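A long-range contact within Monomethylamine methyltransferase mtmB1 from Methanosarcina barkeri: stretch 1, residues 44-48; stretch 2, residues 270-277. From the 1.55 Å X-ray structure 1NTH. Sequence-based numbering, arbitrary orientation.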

# COMPACT_ATOMS: atom_id res chain seq x y z
N GLY A 44 -21.96 -33.19 -39.51
CA GLY A 44 -21.27 -34.44 -39.74
C GLY A 44 -20.03 -34.64 -38.89
O GLY A 44 -19.00 -35.11 -39.37
N LEU A 45 -20.13 -34.31 -37.61
CA LEU A 45 -18.99 -34.45 -36.71
C LEU A 45 -18.63 -35.91 -36.45
O LEU A 45 -19.49 -36.73 -36.10
CB LEU A 45 -19.26 -33.74 -35.39
CG LEU A 45 -19.59 -32.25 -35.50
CD1 LEU A 45 -19.78 -31.66 -34.10
CD2 LEU A 45 -18.47 -31.52 -36.24
N ASP A 46 -17.36 -36.23 -36.64
CA ASP A 46 -16.83 -37.57 -36.44
C ASP A 46 -15.36 -37.40 -36.06
O ASP A 46 -14.55 -36.99 -36.89
CB ASP A 46 -16.94 -38.38 -37.73
CG ASP A 46 -16.56 -39.84 -37.54
OD1 ASP A 46 -15.93 -40.18 -36.52
OD2 ASP A 46 -16.89 -40.66 -38.43
N PHE A 47 -15.02 -37.70 -34.81
CA PHE A 47 -13.65 -37.54 -34.34
C PHE A 47 -12.72 -38.69 -34.72
O PHE A 47 -11.51 -38.62 -34.52
CB PHE A 47 -13.64 -37.33 -32.82
CG PHE A 47 -14.34 -36.08 -32.37
CD1 PHE A 47 -14.80 -35.14 -33.30
CD2 PHE A 47 -14.54 -35.83 -31.02
CE1 PHE A 47 -15.44 -33.97 -32.88
CE2 PHE A 47 -15.18 -34.66 -30.59
CZ PHE A 47 -15.63 -33.74 -31.52
N LYS A 48 -13.31 -39.75 -35.26
CA LYS A 48 -12.55 -40.91 -35.72
C LYS A 48 -11.46 -41.43 -34.77
O LYS A 48 -10.35 -41.73 -35.20
CB LYS A 48 -11.94 -40.60 -37.09
CG LYS A 48 -12.99 -40.17 -38.11
CD LYS A 48 -12.36 -39.64 -39.38
CE LYS A 48 -13.44 -39.16 -40.35
NZ LYS A 48 -12.88 -38.52 -41.57
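Stretch 2, residues 270-277: GIEETTIV

A single glutamate side chain, Glu-272, does two unlike jobs against Phe-47: its carboxylate accepts a hydrogen bond from the backbone, and its aliphatic part covers the ring. The amide N of Phe-47 lies 3.1 Å from OE2 of Glu-272, with an N-H...acceptor angle of 169°, so the bond is nearly straight. CG of Glu-272 sits 3.8 Å from the centroid of the Phe-47 ring and 9° off the ring normal, a CH-pi contact over one face. The side chain can serve both because it is bent, with chi1 m and chi2 p, which brings the carboxylate back to the loop while CG stays above the ring. Its other oxygen, OE1, is hydrogen-bonded elsewhere in the structure.

Stretch 2 enters from Gly-270, at the N-cap position, and is helical from Ile-271 through Val-277, continuing beyond. Its first turns are tied by backbone bonds such as Thr-274 N to Gly-270 O (2.8 Å) and Ile-276 N to Glu-272 O (3.0 Å). Stretch 1 has no regular helix or strand. Gly-44 leaves the preceding helix in a Schellman motif with positive phi, a conformation that favours glycine, and the chain then extends through Leu-45 and Asp-46. The backbones come nearest at Leu-45 and Glu-272, whose CA atoms are 6.5 Å apart; the intervening space is taken up by side chains.

Leu-45 and Phe-47 both direct their CA-to-CB bonds toward the helix, whereas that of Asp-46 between them points away. Leu-45 packs CB at 3.9 Å from CG of Glu-272 and reaches on to Ile-276, one turn later, with CD1 to CD1 at 3.6 Å. The CA-to-CB bond of Ile-276 points sideways, but the end of its side chain comes nearer and makes this contact. Around the Phe-47 ring, CD2 lies 3.7 Å from CG2 of Ile-271, and OG1 of Thr-275 approaches the edge, near the ring plane, 3.3 Å from CE2. That hydroxyl donates to O of Ile-271 at 2.7 Å, a bond back into its own helix.

Asp-46 brings a like charge close, its OD1 4.3 Å from OE2 of Glu-272. The same OD1 accepts a hydrogen bond from N of Lys-48 at 2.9 Å, bracing the loop just after Phe-47. Lys-48 itself does not touch the helix. Altogether the two stretches bury 291 Å², across a sequence separation of at least 224 residues.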

# COMPACT_ATOMS: atom_id res chain seq x y z
N GLY A 270 -23.33 -38.50 -26.34
CA GLY A 270 -21.99 -39.05 -26.50
C GLY A 270 -20.82 -38.09 -26.65
O GLY A 270 -20.90 -36.92 -26.27
N ILE A 271 -19.73 -38.60 -27.22
CA ILE A 271 -18.50 -37.84 -27.41
C ILE A 271 -18.66 -36.54 -28.20
O ILE A 271 -18.42 -35.46 -27.66
CB ILE A 271 -17.41 -38.70 -28.10
CG1 ILE A 271 -17.07 -39.90 -27.22
CG2 ILE A 271 -16.17 -37.86 -28.36
CD1 ILE A 271 -16.03 -40.83 -27.82
N GLU A 272 -19.06 -36.63 -29.46
CA GLU A 272 -19.21 -35.41 -30.26
C GLU A 272 -20.25 -34.46 -29.67
O GLU A 272 -20.06 -33.25 -29.66
CB GLU A 272 -19.58 -35.74 -31.71
CG GLU A 272 -18.45 -36.34 -32.55
CD GLU A 272 -18.24 -37.82 -32.30
OE1 GLU A 272 -19.04 -38.44 -31.57
OE2 GLU A 272 -17.26 -38.38 -32.85
N GLU A 273 -21.35 -35.02 -29.17
CA GLU A 273 -22.41 -34.20 -28.58
C GLU A 273 -21.91 -33.43 -27.36
O GLU A 273 -22.20 -32.24 -27.21
CB GLU A 273 -23.60 -35.07 -28.17
CG GLU A 273 -24.35 -35.74 -29.31
CD GLU A 273 -23.75 -37.08 -29.71
OE1 GLU A 273 -24.43 -37.83 -30.46
OE2 GLU A 273 -22.61 -37.40 -29.30
N THR A 274 -21.18 -34.12 -26.49
CA THR A 274 -20.67 -33.49 -25.28
C THR A 274 -19.60 -32.45 -25.63
O THR A 274 -19.45 -31.45 -24.92
CB THR A 274 -20.07 -34.55 -24.32
OG1 THR A 274 -21.08 -35.52 -24.00
CG2 THR A 274 -19.61 -33.89 -23.02
N THR A 275 -18.88 -32.67 -26.72
CA THR A 275 -17.85 -31.73 -27.14
C THR A 275 -18.49 -30.45 -27.67
O THR A 275 -17.97 -29.35 -27.48
CB THR A 275 -16.92 -32.35 -28.20
OG1 THR A 275 -16.44 -33.62 -27.72
CG2 THR A 275 -15.72 -31.44 -28.48
N ILE A 276 -19.63 -30.59 -28.35
CA ILE A 276 -20.35 -29.43 -28.86
C ILE A 276 -20.74 -28.57 -27.66
O ILE A 276 -20.58 -27.35 -27.68
CB ILE A 276 -21.63 -29.86 -29.62
CG1 ILE A 276 -21.25 -30.53 -30.94
CG2 ILE A 276 -22.53 -28.65 -29.88
CD1 ILE A 276 -22.43 -31.10 -31.71
N VAL A 277 -21.23 -29.21 -26.61
CA VAL A 277 -21.62 -28.50 -25.39
C VAL A 277 -20.39 -27.85 -24.77
O VAL A 277 -20.45 -26.71 -24.31
CB VAL A 277 -22.25 -29.47 -24.36
CG1 VAL A 277 -22.33 -28.80 -22.99
CG2 VAL A 277 -23.64 -29.87 -24.82